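Local coordinates for protein aldolase (Klebsiella pneumoniae, PDB 6VOQ) that belongs to the class II aldolase/adducin family and binds a zinc ion, at residues R80-H85 with G148-Y153. Residues are numbered along the deposited sequence; the frame is centred on the assembly and turned at random.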
loop_
_atom_site.group_PDB
_atom_site.type_symbol
_atom_site.label_atom_id
_atom_site.label_comp_id
_atom_site.label_asym_id
_atom_site.label_seq_id
_atom_site.Cartn_x
_atom_site.Cartn_y
_atom_site.Cartn_z
ATOM N N ARG A 80 29.608 9.105 -3.392
ATOM C CA ARG A 80 30.878 9.295 -4.084
ATOM C C ARG A 80 31.860 8.181 -3.774
ATOM O O ARG A 80 32.568 7.719 -4.673
ATOM C CB ARG A 80 31.492 10.644 -3.705
ATOM C CG ARG A 80 30.621 11.829 -4.088
ATOM C CD ARG A 80 31.353 13.145 -3.933
ATOM N NE ARG A 80 31.329 13.630 -2.561
ATOM C CZ ARG A 80 32.390 13.674 -1.763
ATOM N NH1 ARG A 80 33.575 13.259 -2.195
ATOM N NH2 ARG A 80 32.263 14.145 -0.530
ATOM N N ALA A 81 31.917 7.739 -2.514
ATOM C CA ALA A 81 32.809 6.646 -2.148
ATOM C C ALA A 81 32.596 5.428 -3.035
ATOM O O ALA A 81 33.568 4.787 -3.449
ATOM C CB ALA A 81 32.617 6.277 -0.676
ATOM N N VAL A 82 31.343 5.119 -3.372
ATOM C CA VAL A 82 31.067 3.986 -4.253
ATOM C C VAL A 82 31.606 4.248 -5.656
ATOM O O VAL A 82 32.307 3.411 -6.233
ATOM C CB VAL A 82 29.560 3.682 -4.281
ATOM C CG1 VAL A 82 29.273 2.535 -5.254
ATOM C CG2 VAL A 82 29.062 3.369 -2.887
ATOM N N TYR A 83 31.263 5.402 -6.233
ATOM C CA TYR A 83 31.727 5.729 -7.578
ATOM C C TYR A 83 33.242 5.656 -7.676
ATOM O O TYR A 83 33.777 5.175 -8.677
ATOM C CB TYR A 83 31.263 7.126 -7.987
ATOM C CG TYR A 83 29.784 7.250 -8.242
ATOM C CD1 TYR A 83 29.217 6.725 -9.390
ATOM C CD2 TYR A 83 28.955 7.912 -7.338
ATOM C CE1 TYR A 83 27.861 6.849 -9.629
ATOM C CE2 TYR A 83 27.600 8.025 -7.560
ATOM C CZ TYR A 83 27.059 7.499 -8.709
ATOM O OH TYR A 83 25.711 7.616 -8.954
ATOM N N LEU A 84 33.950 6.141 -6.651
ATOM C CA LEU A 84 35.404 6.218 -6.681
ATOM C C LEU A 84 36.077 4.856 -6.602
ATOM O O LEU A 84 37.301 4.786 -6.768
ATOM C CB LEU A 84 35.902 7.107 -5.541
ATOM C CG LEU A 84 35.666 8.605 -5.692
ATOM C CD1 LEU A 84 35.814 9.273 -4.341
ATOM C CD2 LEU A 84 36.648 9.203 -6.699
ATOM N N HIS A 85 35.325 3.779 -6.352
ATOM C CA HIS A 85 35.908 2.445 -6.266
ATOM C C HIS A 85 35.087 1.416 -7.031
ATOM O O HIS A 85 35.146 0.221 -6.727
ATOM C CB HIS A 85 36.086 2.041 -4.806
ATOM C CG HIS A 85 37.033 2.935 -4.086
ATOM N ND1 HIS A 85 36.632 4.111 -3.493
ATOM C CD2 HIS A 85 38.377 2.884 -3.949
ATOM C CE1 HIS A 85 37.683 4.729 -2.987
ATOM N NE2 HIS A 85 38.754 4.004 -3.248
ATOM N N GLY A 148 35.476 0.475 0.514
ATOM C CA GLY A 148 36.132 -0.819 0.538
ATOM C C GLY A 148 35.287 -1.941 -0.026
ATOM O O GLY A 148 35.827 -2.916 -0.557
ATOM N N LEU A 149 33.963 -1.827 0.078
ATOM C CA LEU A 149 33.060 -2.847 -0.435
ATOM C C LEU A 149 32.723 -2.645 -1.904
ATOM O O LEU A 149 32.458 -3.619 -2.612
ATOM C CB LEU A 149 31.766 -2.860 0.386
ATOM C CG LEU A 149 31.905 -3.287 1.849
ATOM C CD1 LEU A 149 30.657 -2.905 2.620
ATOM C CD2 LEU A 149 32.199 -4.784 1.992
ATOM N N ALA A 150 32.755 -1.400 -2.375
ATOM C CA ALA A 150 32.287 -1.090 -3.723
ATOM C C ALA A 150 32.931 -1.905 -4.845
ATOM O O ALA A 150 32.238 -2.168 -5.843
ATOM C CB ALA A 150 32.470 0.409 -3.988
ATOM N N PRO A 151 34.205 -2.309 -4.788
ATOM C CA PRO A 151 34.755 -3.070 -5.924
ATOM C C PRO A 151 34.188 -4.464 -6.058
ATOM O O PRO A 151 34.359 -5.080 -7.116
ATOM C CB PRO A 151 36.257 -3.117 -5.632
ATOM C CG PRO A 151 36.499 -2.005 -4.702
ATOM C CD PRO A 151 35.275 -1.930 -3.850
ATOM N N ARG A 152 33.519 -4.986 -5.032
ATOM C CA ARG A 152 33.045 -6.356 -5.064
ATOM C C ARG A 152 31.531 -6.495 -4.950
ATOM O O ARG A 152 31.006 -7.584 -5.211
ATOM C CB ARG A 152 33.729 -7.167 -3.952
ATOM C CG ARG A 152 35.217 -7.411 -4.214
ATOM C CD ARG A 152 35.971 -7.848 -2.959
ATOM N NE ARG A 152 36.055 -6.762 -1.984
ATOM C CZ ARG A 152 35.600 -6.838 -0.736
ATOM N NH1 ARG A 152 35.034 -7.956 -0.294
ATOM N NH2 ARG A 152 35.722 -5.795 0.074
ATOM N N TYR A 153 30.811 -5.437 -4.600
ATOM C CA TYR A 153 29.386 -5.567 -4.347
ATOM C C TYR A 153 28.629 -4.451 -5.045
ATOM O O TYR A 153 29.086 -3.307 -5.078
ATOM C CB TYR A 153 29.099 -5.558 -2.845
ATOM C CG TYR A 153 29.794 -6.678 -2.119
ATOM C CD1 TYR A 153 29.281 -7.968 -2.147
ATOM C CD2 TYR A 153 30.967 -6.456 -1.416
ATOM C CE1 TYR A 153 29.912 -9.007 -1.493
ATOM C CE2 TYR A 153 31.606 -7.491 -0.752
ATOM C CZ TYR A 153 31.070 -8.764 -0.796
ATOM O OH TYR A 153 31.688 -9.802 -0.147
#
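With chi1 at 177°, Val82 swings CG1 away from its own amide nitrogen and lays it against Ala150 CB at 4.0 Å, while His85, with CG anti to its carbonyl carbon (chi1 -63°), brings CB beside Ala150 and Pro151 and sends its ring back over its own helix. The contact lies where helices 76-83 and 140-149 run out into turns in the AraD-like fold of class II aldolases, two helices that also touch one another through Ala81, which packs on Ala143 and Ala147. Ala150 is central to the contact: its methyl points at the other segment and sits 3.8 Å from both Val82 O and His85 O, with His85 CB a little farther off. Val82 also packs on Leu146 of helix 140-149 and on Ile92 of strand 91-94, so the buried side of the contact runs on into the layer between helix and sheet. Pro151 closes the outer, exposed side, its ring lying alongside His85, with CG 3.3 Å from His85 O. That carbonyl oxygen is equally near Pro151 N, but a proline nitrogen carries no hydrogen to give, and the joint rests on van der Waals contact alone. Each segment is tied down from within instead. Arg152 folds back to give NH2 to Gly148 O at 2.9 Å, approaching from above the carbonyl plane. In 80-85, His85 ND1 donates to Ala81 O over 3.1 Å in a nearly straight bond (169°), the oxygen lying in the plane of the imidazole.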